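Side-chain contacts in myosin-I heavy chain (Dictyostelium discoideum, PDB 5EJY), which is an actin-based class VII motor with ATPase activity, involved in the early steps of phagocytosis and adhesion, and is represented here by its first MyTH4-FERM tail module: residues L293-I298 against S495-N500; K213-D218 against S227-Q232. All coordinates share one frame; numbering follows the deposited sequence.

Interaction 1 of 2, residues L293-I298 against S495-N500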
# COMPACT_ATOMS: atom_id res chain seq x y z
N LEU A 293 0.80 -0.79 16.16
CA LEU A 293 -0.08 -1.11 17.29
C LEU A 293 0.70 -1.76 18.42
O LEU A 293 1.55 -2.62 18.18
CB LEU A 293 -1.20 -2.04 16.82
CG LEU A 293 -2.18 -1.40 15.83
CD1 LEU A 293 -2.89 -2.45 14.99
CD2 LEU A 293 -3.19 -0.54 16.58
N PHE A 294 0.42 -1.34 19.65
CA PHE A 294 1.14 -1.85 20.80
C PHE A 294 0.23 -2.63 21.74
O PHE A 294 -0.36 -2.08 22.65
CB PHE A 294 1.84 -0.70 21.53
CG PHE A 294 2.89 -0.03 20.69
CD1 PHE A 294 2.53 0.90 19.73
CD2 PHE A 294 4.22 -0.37 20.82
CE1 PHE A 294 3.49 1.50 18.94
CE2 PHE A 294 5.18 0.22 20.03
CZ PHE A 294 4.83 1.15 19.10
N PHE A 295 0.14 -3.94 21.49
CA PHE A 295 -0.75 -4.81 22.25
C PHE A 295 0.01 -5.53 23.36
O PHE A 295 1.16 -5.95 23.18
CB PHE A 295 -1.41 -5.82 21.32
CG PHE A 295 -2.35 -5.22 20.31
CD1 PHE A 295 -3.04 -4.05 20.60
CD2 PHE A 295 -2.55 -5.83 19.08
CE1 PHE A 295 -3.91 -3.50 19.67
CE2 PHE A 295 -3.42 -5.28 18.16
CZ PHE A 295 -4.10 -4.11 18.45
N ASP A 296 -0.64 -5.67 24.51
CA ASP A 296 -0.03 -6.41 25.61
C ASP A 296 -0.41 -7.88 25.50
O ASP A 296 -1.08 -8.44 26.37
CB ASP A 296 -0.42 -5.81 26.97
CG ASP A 296 -1.92 -5.61 27.14
OD1 ASP A 296 -2.68 -5.69 26.15
OD2 ASP A 296 -2.34 -5.34 28.28
N ASN A 297 0.02 -8.51 24.40
CA ASN A 297 -0.42 -9.85 24.04
C ASN A 297 0.70 -10.89 23.97
O ASN A 297 0.52 -11.97 23.40
CB ASN A 297 -1.16 -9.81 22.71
CG ASN A 297 -0.28 -9.34 21.57
OD1 ASN A 297 0.92 -9.15 21.75
ND2 ASN A 297 -0.87 -9.16 20.39
N ILE A 298 1.85 -10.57 24.54
CA ILE A 298 2.98 -11.50 24.50
C ILE A 298 2.70 -12.71 25.38
O ILE A 298 2.20 -12.57 26.51
CB ILE A 298 4.30 -10.83 24.94
CG1 ILE A 298 4.90 -10.02 23.79
N SER A 495 -9.73 -0.31 20.24
CA SER A 495 -11.05 -0.58 20.80
C SER A 495 -11.45 -2.05 20.61
O SER A 495 -11.91 -2.70 21.55
CB SER A 495 -12.10 0.35 20.20
OG SER A 495 -11.83 1.70 20.57
N LEU A 496 -11.24 -2.56 19.40
CA LEU A 496 -11.56 -3.95 19.09
C LEU A 496 -10.72 -4.91 19.92
O LEU A 496 -11.24 -5.85 20.52
CB LEU A 496 -11.35 -4.21 17.59
CG LEU A 496 -11.57 -5.64 17.09
CD1 LEU A 496 -13.03 -6.03 17.22
CD2 LEU A 496 -11.10 -5.78 15.65
N TYR A 497 -9.41 -4.68 19.94
CA TYR A 497 -8.52 -5.48 20.77
C TYR A 497 -9.02 -5.54 22.20
O TYR A 497 -9.17 -6.63 22.76
CB TYR A 497 -7.10 -4.92 20.74
CG TYR A 497 -6.14 -5.62 21.68
CD1 TYR A 497 -5.62 -6.87 21.37
CD2 TYR A 497 -5.74 -5.03 22.87
CE1 TYR A 497 -4.74 -7.51 22.22
CE2 TYR A 497 -4.86 -5.66 23.73
CZ TYR A 497 -4.37 -6.90 23.40
OH TYR A 497 -3.49 -7.52 24.26
N LEU A 498 -9.29 -4.38 22.79
CA LEU A 498 -9.73 -4.30 24.18
C LEU A 498 -11.07 -5.01 24.39
O LEU A 498 -11.29 -5.65 25.42
CB LEU A 498 -9.82 -2.84 24.65
CG LEU A 498 -8.46 -2.14 24.78
CD1 LEU A 498 -8.60 -0.62 24.92
CD2 LEU A 498 -7.65 -2.71 25.93
N ARG A 499 -11.96 -4.89 23.42
CA ARG A 499 -13.24 -5.58 23.46
C ARG A 499 -13.04 -7.09 23.59
O ARG A 499 -13.75 -7.76 24.35
CB ARG A 499 -14.02 -5.24 22.19
CG ARG A 499 -15.53 -5.27 22.31
CD ARG A 499 -16.15 -4.08 21.57
NE ARG A 499 -15.61 -3.95 20.22
CZ ARG A 499 -15.34 -2.78 19.63
NH1 ARG A 499 -15.56 -1.63 20.26
NH2 ARG A 499 -14.84 -2.78 18.40
N ASN A 500 -12.06 -7.63 22.88
CA ASN A 500 -11.84 -9.08 22.85
C ASN A 500 -10.88 -9.59 23.93
O ASN A 500 -10.02 -8.86 24.41
CB ASN A 500 -11.36 -9.51 21.47
CG ASN A 500 -12.27 -9.03 20.37
OD1 ASN A 500 -13.44 -8.75 20.60
ND2 ASN A 500 -11.73 -8.93 19.15
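Phe295 and Tyr497 lie ring over ring in an offset stack: their centroids are 4.1 Å apart and the planes diverge by only 8°. The offset runs along the side chains, which slide past each other in opposite directions, and each CB therefore reaches the partner's ring. Phe295 CB sits over the tyrosine face, 4.0 Å from its centroid, a CH-pi contact; Tyr497 CB returns it more off-centre over the phenylalanine ring. The closest carbons are Phe295 CD1 and Tyr497 CG at 3.6 Å. The tyrosine leaves the helix with chi1 at 175°, its CG opposite the backbone N, which carries the ring out to the loop. The other face of the Phe295 ring is backed by Leu293 CB, 3.9 Å above its plane, and the ring thus lies between Leu293 CB, which is offset toward its rim, and the tyrosine ring.

The tyrosine belongs to the last turn of helix 484-499, the C-terminal helix of the FERM module, while Phe295 sits in the loop between strand 285-291 of the ubiquitin-like lobe and helix 304-322 of the central lobe. The stack thus joins the linker of the first two lobes to the helix that closes the third.

Toward the phenol end the packing gives way to a thinner, polar fringe. Tyr497 OH donates to Asp296 OD1 at 2.8 Å, approaching on the anti side, 34° out of the carboxylate plane; OD1 itself lies at the edge of the tyrosine ring. The aspartate is exposed and centres an inverse gamma turn. Beyond it, Asn297 offers the hydroxyl just CB, 3.6 Å from Tyr497 OH, its amide being turned instead to Arg237 and the carbonyl of Glu242.

Interaction 2 of 2, residues K213-D218 against S227-Q232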
# COMPACT_ATOMS: atom_id res chain seq x y z
N LYS A 213 14.22 -4.68 2.34
CA LYS A 213 13.62 -6.00 2.17
C LYS A 213 12.88 -6.09 0.83
O LYS A 213 12.26 -5.14 0.41
CB LYS A 213 12.63 -6.29 3.29
CG LYS A 213 13.09 -5.91 4.68
CD LYS A 213 14.36 -6.59 5.07
CE LYS A 213 14.71 -6.23 6.51
NZ LYS A 213 15.97 -6.88 6.97
N GLY A 214 12.97 -7.22 0.15
CA GLY A 214 12.25 -7.38 -1.10
C GLY A 214 11.02 -8.25 -0.92
O GLY A 214 11.07 -9.20 -0.16
N LEU A 215 9.92 -7.92 -1.59
CA LEU A 215 8.77 -8.81 -1.65
C LEU A 215 8.30 -8.99 -3.09
O LEU A 215 8.31 -8.04 -3.88
CB LEU A 215 7.60 -8.27 -0.82
CG LEU A 215 7.70 -8.13 0.70
CD1 LEU A 215 6.42 -7.45 1.25
CD2 LEU A 215 7.93 -9.49 1.38
N HIS A 216 7.90 -10.20 -3.42
CA HIS A 216 7.25 -10.46 -4.70
C HIS A 216 5.75 -10.53 -4.47
O HIS A 216 5.27 -11.37 -3.71
CB HIS A 216 7.78 -11.75 -5.34
CG HIS A 216 9.19 -11.64 -5.82
ND1 HIS A 216 10.27 -11.94 -5.01
CD2 HIS A 216 9.71 -11.24 -7.00
CE1 HIS A 216 11.39 -11.73 -5.69
NE2 HIS A 216 11.07 -11.30 -6.89
N ILE A 217 5.02 -9.63 -5.12
CA ILE A 217 3.58 -9.54 -4.92
C ILE A 217 2.80 -9.61 -6.23
O ILE A 217 3.39 -9.61 -7.32
CB ILE A 217 3.18 -8.22 -4.16
CG1 ILE A 217 3.45 -6.98 -5.02
CG2 ILE A 217 3.95 -8.09 -2.85
CD1 ILE A 217 2.97 -5.67 -4.35
N ASP A 218 1.48 -9.67 -6.12
CA ASP A 218 0.63 -9.54 -7.30
C ASP A 218 -0.32 -8.36 -7.19
O ASP A 218 -0.31 -7.63 -6.17
CB ASP A 218 -0.07 -10.87 -7.69
CG ASP A 218 -1.18 -11.28 -6.73
OD1 ASP A 218 -1.68 -10.46 -5.93
OD2 ASP A 218 -1.58 -12.48 -6.79
N SER A 227 2.33 -7.36 5.10
CA SER A 227 2.80 -7.17 6.47
C SER A 227 3.05 -8.53 7.14
O SER A 227 4.03 -8.70 7.86
CB SER A 227 1.81 -6.34 7.28
OG SER A 227 1.69 -5.04 6.72
N ASN A 228 2.15 -9.49 6.90
CA ASN A 228 2.35 -10.85 7.41
C ASN A 228 3.57 -11.51 6.78
O ASN A 228 4.36 -12.19 7.45
CB ASN A 228 1.13 -11.73 7.13
CG ASN A 228 -0.10 -11.31 7.91
OD1 ASN A 228 -0.02 -10.57 8.90
ND2 ASN A 228 -1.25 -11.80 7.48
N ASP A 229 3.70 -11.34 5.47
CA ASP A 229 4.83 -11.91 4.72
C ASP A 229 6.16 -11.37 5.26
O ASP A 229 7.09 -12.14 5.52
CB ASP A 229 4.67 -11.55 3.24
CG ASP A 229 5.59 -12.34 2.33
OD1 ASP A 229 6.15 -13.39 2.74
OD2 ASP A 229 5.74 -11.91 1.17
N LEU A 230 6.25 -10.06 5.42
CA LEU A 230 7.49 -9.46 5.93
C LEU A 230 7.77 -9.90 7.37
O LEU A 230 8.92 -10.12 7.74
CB LEU A 230 7.45 -7.93 5.87
CG LEU A 230 8.37 -7.28 4.84
CD1 LEU A 230 8.51 -5.79 5.16
CD2 LEU A 230 9.74 -7.98 4.78
N SER A 231 6.73 -10.01 8.18
CA SER A 231 6.90 -10.48 9.55
C SER A 231 7.52 -11.89 9.53
O SER A 231 8.54 -12.15 10.16
CB SER A 231 5.56 -10.51 10.28
OG SER A 231 5.01 -9.19 10.37
N GLN A 232 6.89 -12.78 8.78
CA GLN A 232 7.38 -14.16 8.71
C GLN A 232 8.82 -14.21 8.20
O GLN A 232 9.67 -14.92 8.76
CB GLN A 232 6.44 -15.01 7.84
CG GLN A 232 6.93 -16.45 7.64
CD GLN A 232 5.89 -17.33 6.96
OE1 GLN A 232 4.98 -16.84 6.29
NE2 GLN A 232 6.02 -18.64 7.14
O HOH W 1 7.64 -12.34 -1.13
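Leu215 points from its strand into the angle between Asp229 and Leu230 of the helix. Both of its methyls, CD1 and CD2, lie 4.1 Å from Leu230 CG, an apolar contact in which the two leucines cross obliquely. Leu215 CD2 also comes to 3.3 Å from Asp229 OD2, the two side chains running past each other in opposite directions. Leu230 is unusual: its chi1 of -110° lies away from the staggered positions. In that conformation Leu230 CD2 comes within 3.7 Å of Lys213 CB, and the side chains meet at about a right angle. The lysine is bent, laying its base against Leu230 while the ammonium group turns off from the helix. Replacing Leu230 with an alanine would remove CG and both methyls, and is likely to open a gap against the Leu215 methyls and to leave the base of Lys213 without its apolar partner.

On the partly exposed side, Asp229 is extended with CG opposite its backbone N (chi1 -167°), which brings the carboxylate toward the strand. One water bridges the remaining distance: it donates to Asp229 OD2 at 3.0 Å and accepts from His216 N at 3.1 Å, occupying an N-H on the outer side of strand 212-217, an edge strand of the sheet within this chain. Leu215 and Leu230 are both buried, and both also touch Ile205 of the adjacent strand 201-207. The axes of strand 213-217 and helix 227-232 pass 9.8 Å apart, with 134° between their N-to-C directions. A helix packed across the beta hairpin that precedes it is consistent with the RA-like, ubiquitin-fold lobe of a FERM domain.

How the interactions relate
Both segments of interaction 2 precede those of interaction 1 along the chain. Their centres are 24 Å apart and their nearest atoms about 10 Å, and the two do not meet. Both fall within the FERM range of this MyTH4-FERM module, but at different levels of its architecture. Interaction 2 is internal to the ubiquitin-like lobe, packing helix 223-233 on edge strand 212-217 of its mixed sheet. Interaction 1 starts just after strand 285-291, which belongs to the same sheet, and spans nearly 200 residues to helix 484-499 at the C-terminus. One contact is therefore local to a lobe; the other links lobes within the FERM module.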